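PDB 7CPX: lovastatin nonaketide synthase, polyketide synthase component from Aspergillus terreus, which builds the dihydromonacolin L nonaketide of lovastatin biosynthesis from malonyl-CoA, using NADPH and S-adenosyl-L-methionine, as a homodimeric multidomain enzyme partnered with lovC. Local coordinates for residues P27-D39 with K379-L393. The protein carries 2 engineered substitutions. Numbering follows the deposited sequence.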
ATOM      1  N   PRO A  27     -47.267  -2.433  -0.977  1.00 86.61           N
ATOM      2  CA  PRO A  27     -47.901  -2.492  -2.305  1.00 86.61           C
ATOM      3  C   PRO A  27     -48.750  -1.278  -2.632  1.00 86.61           C
ATOM      4  O   PRO A  27     -48.792  -0.856  -3.793  1.00 86.61           O
ATOM      5  CB  PRO A  27     -48.745  -3.770  -2.228  1.00 86.61           C
ATOM      6  CG  PRO A  27     -48.074  -4.604  -1.210  1.00 86.61           C
ATOM      7  CD  PRO A  27     -47.527  -3.651  -0.192  1.00 86.61           C
ATOM      8  N   SER A  28     -49.444  -0.708  -1.646  1.00 85.74           N
ATOM      9  CA  SER A  28     -50.279   0.459  -1.916  1.00 85.74           C
ATOM     10  C   SER A  28     -49.431   1.638  -2.380  1.00 85.74           C
ATOM     11  O   SER A  28     -49.771   2.320  -3.354  1.00 85.74           O
ATOM     12  CB  SER A  28     -51.079   0.830  -0.669  1.00 85.74           C
ATOM     13  OG  SER A  28     -51.898   1.960  -0.911  1.00 85.74           O
ATOM     14  N   LYS A  29     -48.317   1.890  -1.691  1.00 85.66           N
ATOM     15  CA  LYS A  29     -47.429   2.971  -2.100  1.00 85.66           C
ATOM     16  C   LYS A  29     -46.827   2.693  -3.470  1.00 85.66           C
ATOM     17  O   LYS A  29     -46.665   3.608  -4.284  1.00 85.66           O
ATOM     18  CB  LYS A  29     -46.324   3.168  -1.063  1.00 85.66           C
ATOM     19  CG  LYS A  29     -46.794   3.813   0.228  1.00 85.66           C
ATOM     20  CD  LYS A  29     -45.630   4.084   1.164  1.00 85.66           C
ATOM     21  CE  LYS A  29     -46.069   4.864   2.390  1.00 85.66           C
ATOM     22  NZ  LYS A  29     -47.089   4.132   3.189  1.00 85.66           N
ATOM     23  N   LEU A  30     -46.485   1.432  -3.740  1.00 84.54           N
ATOM     24  CA  LEU A  30     -45.948   1.083  -5.048  1.00 84.54           C
ATOM     25  C   LEU A  30     -46.964   1.361  -6.146  1.00 84.54           C
ATOM     26  O   LEU A  30     -46.615   1.889  -7.207  1.00 84.54           O
ATOM     27  CB  LEU A  30     -45.526  -0.386  -5.067  1.00 84.54           C
ATOM     28  CG  LEU A  30     -45.023  -0.923  -6.408  1.00 84.54           C
ATOM     29  CD1 LEU A  30     -43.870  -0.088  -6.929  1.00 84.54           C
ATOM     30  CD2 LEU A  30     -44.603  -2.374  -6.271  1.00 84.54           C
ATOM     31  N   TRP A  31     -48.229   1.010  -5.913  1.00 86.00           N
ATOM     32  CA  TRP A  31     -49.262   1.283  -6.904  1.00 86.00           C
ATOM     33  C   TRP A  31     -49.458   2.780  -7.094  1.00 86.00           C
ATOM     34  O   TRP A  31     -49.609   3.256  -8.226  1.00 86.00           O
ATOM     35  CB  TRP A  31     -50.579   0.627  -6.494  1.00 86.00           C
ATOM     36  CG  TRP A  31     -51.733   1.066  -7.335  1.00 86.00           C
ATOM     37  CD1 TRP A  31     -52.910   1.595  -6.900  1.00 86.00           C
ATOM     38  CD2 TRP A  31     -51.815   1.028  -8.764  1.00 86.00           C
ATOM     39  NE1 TRP A  31     -53.724   1.882  -7.967  1.00 86.00           N
ATOM     40  CE2 TRP A  31     -53.074   1.544  -9.124  1.00 86.00           C
ATOM     41  CE3 TRP A  31     -50.946   0.607  -9.773  1.00 86.00           C
ATOM     42  CZ2 TRP A  31     -53.486   1.647 -10.449  1.00 86.00           C
ATOM     43  CZ3 TRP A  31     -51.358   0.709 -11.087  1.00 86.00           C
ATOM     44  CH2 TRP A  31     -52.615   1.226 -11.413  1.00 86.00           C
ATOM     45  N   GLU A  32     -49.463   3.539  -5.996  1.00 87.84           N
ATOM     46  CA  GLU A  32     -49.594   4.987  -6.110  1.00 87.84           C
ATOM     47  C   GLU A  32     -48.455   5.567  -6.935  1.00 87.84           C
ATOM     48  O   GLU A  32     -48.670   6.442  -7.781  1.00 87.84           O
ATOM     49  CB  GLU A  32     -49.627   5.624  -4.721  1.00 87.84           C
ATOM     50  CG  GLU A  32     -50.869   5.294  -3.916  1.00 87.84           C
ATOM     51  CD  GLU A  32     -50.806   5.833  -2.500  1.00 87.84           C
ATOM     52  OE1 GLU A  32     -49.764   6.413  -2.130  1.00 87.84           O
ATOM     53  OE2 GLU A  32     -51.798   5.676  -1.758  1.00 87.84           O
ATOM     54  N   LEU A  33     -47.234   5.086  -6.702  1.00 84.17           N
ATOM     55  CA  LEU A  33     -46.093   5.542  -7.485  1.00 84.17           C
ATOM     56  C   LEU A  33     -46.263   5.183  -8.956  1.00 84.17           C
ATOM     57  O   LEU A  33     -46.047   6.018  -9.840  1.00 84.17           O
ATOM     58  CB  LEU A  33     -44.809   4.927  -6.927  1.00 84.17           C
ATOM     59  CG  LEU A  33     -43.543   5.071  -7.773  1.00 84.17           C
ATOM     60  CD1 LEU A  33     -43.224   6.531  -8.026  1.00 84.17           C
ATOM     61  CD2 LEU A  33     -42.377   4.379  -7.092  1.00 84.17           C
ATOM     62  N   LEU A  34     -46.660   3.942  -9.235  1.00 84.96           N
ATOM     63  CA  LEU A  34     -46.743   3.489 -10.620  1.00 84.96           C
ATOM     64  C   LEU A  34     -47.801   4.261 -11.396  1.00 84.96           C
ATOM     65  O   LEU A  34     -47.555   4.690 -12.529  1.00 84.96           O
ATOM     66  CB  LEU A  34     -47.028   1.990 -10.664  1.00 84.96           C
ATOM     67  CG  LEU A  34     -45.883   1.097 -10.179  1.00 84.96           C
ATOM     68  CD1 LEU A  34     -46.339  -0.344 -10.061  1.00 84.96           C
ATOM     69  CD2 LEU A  34     -44.688   1.197 -11.109  1.00 84.96           C
ATOM     70  N   GLN A  35     -48.985   4.450 -10.811  1.00 87.38           N
ATOM     71  CA  GLN A  35     -50.031   5.196 -11.500  1.00 87.38           C
ATOM     72  C   GLN A  35     -49.792   6.699 -11.463  1.00 87.38           C
ATOM     73  O   GLN A  35     -50.370   7.424 -12.281  1.00 87.38           O
ATOM     74  CB  GLN A  35     -51.401   4.875 -10.897  1.00 87.38           C
ATOM     75  CG  GLN A  35     -51.624   5.424  -9.501  1.00 87.38           C
ATOM     76  CD  GLN A  35     -52.973   5.027  -8.939  1.00 87.38           C
ATOM     77  OE1 GLN A  35     -53.831   4.515  -9.659  1.00 87.38           O
ATOM     78  NE2 GLN A  35     -53.168   5.259  -7.647  1.00 87.38           N
ATOM     79  N   HIS A  36     -48.964   7.178 -10.540  1.00 87.07           N
ATOM     80  CA  HIS A  36     -48.604   8.592 -10.435  1.00 87.07           C
ATOM     81  C   HIS A  36     -47.090   8.690 -10.315  1.00 87.07           C
ATOM     82  O   HIS A  36     -46.552   9.029  -9.253  1.00 87.07           O
ATOM     83  CB  HIS A  36     -49.303   9.247  -9.245  1.00 87.07           C
ATOM     84  CG  HIS A  36     -50.796   9.222  -9.340  1.00 87.07           C
ATOM     85  ND1 HIS A  36     -51.464   9.310 -10.542  1.00 87.07           N
ATOM     86  CD2 HIS A  36     -51.751   9.104  -8.387  1.00 87.07           C
ATOM     87  CE1 HIS A  36     -52.766   9.256 -10.325  1.00 87.07           C
ATOM     88  NE2 HIS A  36     -52.967   9.130  -9.026  1.00 87.07           N
ATOM     89  N   PRO A  37     -46.369   8.398 -11.394  1.00 84.15           N
ATOM     90  CA  PRO A  37     -44.909   8.307 -11.305  1.00 84.15           C
ATOM     91  C   PRO A  37     -44.256   9.646 -11.006  1.00 84.15           C
ATOM     92  O   PRO A  37     -44.779  10.714 -11.332  1.00 84.15           O
ATOM     93  CB  PRO A  37     -44.502   7.786 -12.687  1.00 84.15           C
ATOM     94  CG  PRO A  37     -45.608   8.202 -13.586  1.00 84.15           C
ATOM     95  CD  PRO A  37     -46.856   8.134 -12.758  1.00 84.15           C
ATOM     96  N   ARG A  38     -43.091   9.565 -10.370  1.00 84.61           N
ATOM     97  CA  ARG A  38     -42.276  10.724 -10.049  1.00 84.61           C
ATOM     98  C   ARG A  38     -40.819  10.371 -10.311  1.00 84.61           C
ATOM     99  O   ARG A  38     -40.459   9.201 -10.467  1.00 84.61           O
ATOM    100  CB  ARG A  38     -42.481  11.167  -8.595  1.00 84.61           C
ATOM    101  CG  ARG A  38     -42.432  10.028  -7.591  1.00 84.61           C
ATOM    102  CD  ARG A  38     -42.625  10.527  -6.170  1.00 84.61           C
ATOM    103  NE  ARG A  38     -42.692   9.432  -5.210  1.00 84.61           N
ATOM    104  CZ  ARG A  38     -43.795   8.756  -4.915  1.00 84.61           C
ATOM    105  NH1 ARG A  38     -44.952   9.032  -5.497  1.00 84.61           N
ATOM    106  NH2 ARG A  38     -43.736   7.777  -4.018  1.00 84.61           N
ATOM    107  N   ASP A  39     -39.972  11.399 -10.355  1.00 87.87           N
ATOM    108  CA  ASP A  39     -38.555  11.219 -10.667  1.00 87.87           C
ATOM    109  C   ASP A  39     -37.880  10.575  -9.460  1.00 87.87           C
ATOM    110  O   ASP A  39     -37.171  11.211  -8.678  1.00 87.87           O
ATOM    111  CB  ASP A  39     -37.910  12.551 -11.027  1.00 87.87           C
ATOM    112  CG  ASP A  39     -36.514  12.389 -11.589  1.00 87.87           C
ATOM    113  OD1 ASP A  39     -36.096  11.235 -11.817  1.00 87.87           O
ATOM    114  OD2 ASP A  39     -35.835  13.414 -11.804  1.00 87.87           O
ATOM    115  N   LYS A 379     -46.804  -4.194 -11.411  1.00 83.42           N
ATOM    116  CA  LYS A 379     -47.417  -3.183 -12.261  1.00 83.42           C
ATOM    117  C   LYS A 379     -48.578  -3.776 -13.043  1.00 83.42           C
ATOM    118  O   LYS A 379     -49.609  -3.124 -13.242  1.00 83.42           O
ATOM    119  CB  LYS A 379     -46.371  -2.592 -13.205  1.00 83.42           C
ATOM    120  CG  LYS A 379     -46.878  -1.451 -14.069  1.00 83.42           C
ATOM    121  CD  LYS A 379     -45.724  -0.711 -14.719  1.00 83.42           C
ATOM    122  CE  LYS A 379     -46.200   0.470 -15.542  1.00 83.42           C
ATOM    123  NZ  LYS A 379     -45.070   1.227 -16.144  1.00 83.42           N
ATOM    124  N   ALA A 380     -48.429  -5.022 -13.495  1.00 81.81           N
ATOM    125  CA  ALA A 380     -49.524  -5.683 -14.189  1.00 81.81           C
ATOM    126  C   ALA A 380     -50.619  -6.088 -13.213  1.00 81.81           C
ATOM    127  O   ALA A 380     -51.804  -6.104 -13.567  1.00 81.81           O
ATOM    128  CB  ALA A 380     -49.010  -6.901 -14.951  1.00 81.81           C
ATOM    129  N   SER A 381     -50.244  -6.416 -11.976  1.00 83.64           N
ATOM    130  CA  SER A 381     -51.236  -6.857 -11.002  1.00 83.64           C
ATOM    131  C   SER A 381     -52.108  -5.692 -10.555  1.00 83.64           C
ATOM    132  O   SER A 381     -53.310  -5.654 -10.842  1.00 83.64           O
ATOM    133  CB  SER A 381     -50.538  -7.500  -9.802  1.00 83.64           C
ATOM    134  OG  SER A 381     -51.474  -7.863  -8.803  1.00 83.64           O
ATOM    135  N   PHE A 382     -51.503  -4.705  -9.892  1.00 86.01           N
ATOM    136  CA  PHE A 382     -52.275  -3.578  -9.381  1.00 86.01           C
ATOM    137  C   PHE A 382     -53.134  -2.982 -10.485  1.00 86.01           C
ATOM    138  O   PHE A 382     -54.350  -2.815 -10.326  1.00 86.01           O
ATOM    139  CB  PHE A 382     -51.336  -2.519  -8.804  1.00 86.01           C
ATOM    140  CG  PHE A 382     -50.396  -3.042  -7.757  1.00 86.01           C
ATOM    141  CD1 PHE A 382     -50.778  -4.067  -6.911  1.00 86.01           C
ATOM    142  CD2 PHE A 382     -49.127  -2.511  -7.625  1.00 86.01           C
ATOM    143  CE1 PHE A 382     -49.914  -4.548  -5.952  1.00 86.01           C
ATOM    144  CE2 PHE A 382     -48.257  -2.985  -6.668  1.00 86.01           C
ATOM    145  CZ  PHE A 382     -48.650  -4.007  -5.829  1.00 86.01           C
ATOM    146  N   ALA A 383     -52.515  -2.693 -11.629  1.00 86.11           N
ATOM    147  CA  ALA A 383     -53.253  -2.180 -12.775  1.00 86.11           C
ATOM    148  C   ALA A 383     -54.507  -3.004 -13.022  1.00 86.11           C
ATOM    149  O   ALA A 383     -55.630  -2.488 -12.972  1.00 86.11           O
ATOM    150  CB  ALA A 383     -52.355  -2.186 -14.013  1.00 86.11           C
ATOM    151  N   VAL A 384     -54.333  -4.305 -13.260  1.00 85.54           N
ATOM    152  CA  VAL A 384     -55.477  -5.123 -13.641  1.00 85.54           C
ATOM    153  C   VAL A 384     -56.500  -5.157 -12.516  1.00 85.54           C
ATOM    154  O   VAL A 384     -57.702  -5.310 -12.766  1.00 85.54           O
ATOM    155  CB  VAL A 384     -55.018  -6.538 -14.044  1.00 85.54           C
ATOM    156  CG1 VAL A 384     -55.035  -7.479 -12.854  1.00 85.54           C
ATOM    157  CG2 VAL A 384     -55.889  -7.081 -15.163  1.00 85.54           C
ATOM    158  N   ARG A 385     -56.055  -5.005 -11.267  1.00 88.11           N
ATOM    159  CA  ARG A 385     -56.997  -4.996 -10.154  1.00 88.11           C
ATOM    160  C   ARG A 385     -57.737  -3.668 -10.062  1.00 88.11           C
ATOM    161  O   ARG A 385     -58.904  -3.634  -9.655  1.00 88.11           O
ATOM    162  CB  ARG A 385     -56.270  -5.290  -8.843  1.00 88.11           C
ATOM    163  CG  ARG A 385     -57.155  -5.177  -7.612  1.00 88.11           C
ATOM    164  CD  ARG A 385     -56.606  -5.999  -6.458  1.00 88.11           C
ATOM    165  NE  ARG A 385     -55.261  -5.580  -6.073  1.00 88.11           N
ATOM    166  CZ  ARG A 385     -54.965  -4.883  -4.983  1.00 88.11           C
ATOM    167  NH1 ARG A 385     -55.895  -4.513  -4.117  1.00 88.11           N
ATOM    168  NH2 ARG A 385     -53.697  -4.552  -4.752  1.00 88.11           N
ATOM    169  N   HIS A 386     -57.082  -2.572 -10.436  1.00 86.23           N
ATOM    170  CA  HIS A 386     -57.664  -1.243 -10.329  1.00 86.23           C
ATOM    171  C   HIS A 386     -58.165  -0.705 -11.662  1.00 86.23           C
ATOM    172  O   HIS A 386     -58.656   0.426 -11.712  1.00 86.23           O
ATOM    173  CB  HIS A 386     -56.643  -0.272  -9.732  1.00 86.23           C
ATOM    174  CG  HIS A 386     -56.093  -0.716  -8.412  1.00 86.23           C
ATOM    175  ND1 HIS A 386     -56.883  -0.873  -7.294  1.00 86.23           N
ATOM    176  CD2 HIS A 386     -54.835  -1.041  -8.033  1.00 86.23           C
ATOM    177  CE1 HIS A 386     -56.134  -1.275  -6.282  1.00 86.23           C
ATOM    178  NE2 HIS A 386     -54.887  -1.384  -6.704  1.00 86.23           N
ATOM    179  N   GLY A 387     -58.056  -1.482 -12.737  1.00 86.62           N
ATOM    180  CA  GLY A 387     -58.549  -1.035 -14.023  1.00 86.62           C
ATOM    181  C   GLY A 387     -57.875   0.206 -14.555  1.00 86.62           C
ATOM    182  O   GLY A 387     -58.457   0.908 -15.384  1.00 86.62           O
ATOM    183  N   VAL A 388     -56.662   0.498 -14.098  1.00 85.70           N
ATOM    184  CA  VAL A 388     -55.907   1.666 -14.533  1.00 85.70           C
ATOM    185  C   VAL A 388     -54.620   1.184 -15.181  1.00 85.70           C
ATOM    186  O   VAL A 388     -53.881   0.388 -14.589  1.00 85.70           O
ATOM    187  CB  VAL A 388     -55.602   2.615 -13.359  1.00 85.70           C
ATOM    188  CG1 VAL A 388     -54.718   3.762 -13.821  1.00 85.70           C
ATOM    189  CG2 VAL A 388     -56.891   3.139 -12.749  1.00 85.70           C
ATOM    190  N   ILE A 389     -54.354   1.663 -16.390  1.00 85.71           N
ATOM    191  CA  ILE A 389     -53.106   1.354 -17.081  1.00 85.71           C
ATOM    192  C   ILE A 389     -52.065   2.378 -16.641  1.00 85.71           C
ATOM    193  O   ILE A 389     -52.118   3.536 -17.079  1.00 85.71           O
ATOM    194  CB  ILE A 389     -53.295   1.351 -18.605  1.00 85.71           C
ATOM    195  CG1 ILE A 389     -54.128   0.133 -19.015  1.00 85.71           C
ATOM    196  CG2 ILE A 389     -51.943   1.350 -19.304  1.00 85.71           C
ATOM    197  CD1 ILE A 389     -54.360  -0.000 -20.504  1.00 85.71           C
ATOM    198  N   PRO A 390     -51.112   2.008 -15.787  1.00 85.22           N
ATOM    199  CA  PRO A 390     -50.164   2.998 -15.292  1.00 85.22           C
ATOM    200  C   PRO A 390     -49.310   3.538 -16.421  1.00 85.22           C
ATOM    201  O   PRO A 390     -49.025   2.827 -17.402  1.00 85.22           O
ATOM    202  CB  PRO A 390     -49.327   2.208 -14.276  1.00 85.22           C
ATOM    203  CG  PRO A 390     -49.472   0.793 -14.685  1.00 85.22           C
ATOM    204  CD  PRO A 390     -50.852   0.671 -15.229  1.00 85.22           C
ATOM    205  N   PRO A 391     -48.879   4.790 -16.326  1.00 86.52           N
ATOM    206  CA  PRO A 391     -48.068   5.391 -17.386  1.00 86.52           C
ATOM    207  C   PRO A 391     -46.599   5.007 -17.251  1.00 86.52           C
ATOM    208  O   PRO A 391     -46.200   4.261 -16.359  1.00 86.52           O
ATOM    209  CB  PRO A 391     -48.275   6.888 -17.167  1.00 86.52           C
ATOM    210  CG  PRO A 391     -48.475   7.010 -15.701  1.00 86.52           C
ATOM    211  CD  PRO A 391     -49.203   5.765 -15.271  1.00 86.52           C
ATOM    212  N   ASN A 392     -45.795   5.535 -18.169  1.00 86.16           N
ATOM    213  CA  ASN A 392     -44.348   5.380 -18.151  1.00 86.16           C
ATOM    214  C   ASN A 392     -43.719   6.755 -18.009  1.00 86.16           C
ATOM    215  O   ASN A 392     -43.998   7.657 -18.807  1.00 86.16           O
ATOM    216  CB  ASN A 392     -43.854   4.689 -19.421  1.00 86.16           C
ATOM    217  CG  ASN A 392     -44.420   3.296 -19.579  1.00 86.16           C
ATOM    218  OD1 ASN A 392     -43.711   2.302 -19.426  1.00 86.16           O
ATOM    219  ND2 ASN A 392     -45.712   3.217 -19.872  1.00 86.16           N
ATOM    220  N   LEU A 393     -42.874   6.914 -16.991  1.00 86.71           N
ATOM    221  CA  LEU A 393     -42.357   8.236 -16.663  1.00 86.71           C
ATOM    222  C   LEU A 393     -41.461   8.779 -17.771  1.00 86.71           C
ATOM    223  O   LEU A 393     -41.533   9.968 -18.102  1.00 86.71           O
ATOM    224  CB  LEU A 393     -41.605   8.179 -15.334  1.00 86.71           C
ATOM    225  CG  LEU A 393     -41.031   9.501 -14.821  1.00 86.71           C
ATOM    226  CD1 LEU A 393     -42.132  10.536 -14.646  1.00 86.71           C
ATOM    227  CD2 LEU A 393     -40.287   9.284 -13.513  1.00 86.71           C
TER
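K379 NZ is gripped by two carbonyls. It donates to P391 O at 3.2 Å, standing above the carbonyl plane and not on a lone pair, and more weakly to S360 O. With CG anti to the backbone N (chi1 -176°) and the rest of the chain extended, the lysine spans from its helix to the loop that follows the strand 388-389. L34 lies against the base of this lysine, its CD1 3.7 Å from K379 CA and also touching CB. The carbonyl end of L34 meets the prolines, with L34 O 3.4 Å from P391 CD.

The W31 indole lies against the last turns of helix 369-386 and the V388-P390 chain after it. F382 CB and H386 CD2 both lie over one face of the indole, and Q35 CD lies over the opposite face, near its rim. The H386 ring makes an offset stack on the five-membered ring, with centroids 4.0 Å apart and planes at 22°. V388 CB comes in at the indole edge, 3.7 Å from W31 CZ2.

Both segments belong to the ketosynthase domain, which has a thiolase-type fold. Helix 27-35 and the 379-386 end of the second helix cross at -83°. F382 is a knob in a hole formed by P27, L30, W31 and L34. Its CZ reaches P27 CB at 3.6 Å. L30 meets the ring edge. P27, L30 and F382 also touch strand 11-19 of the central sheet. The side chain of K379 is about 11 Å from that of H320, a predicted active-site residue.

Beyond helix 27-35 the two segments stay in contact. P37 CD packs on P391 CG at 3.5 Å, and P37 CB rests against L393 CB. L393 CD2 lies against the backbone from R38 to D39.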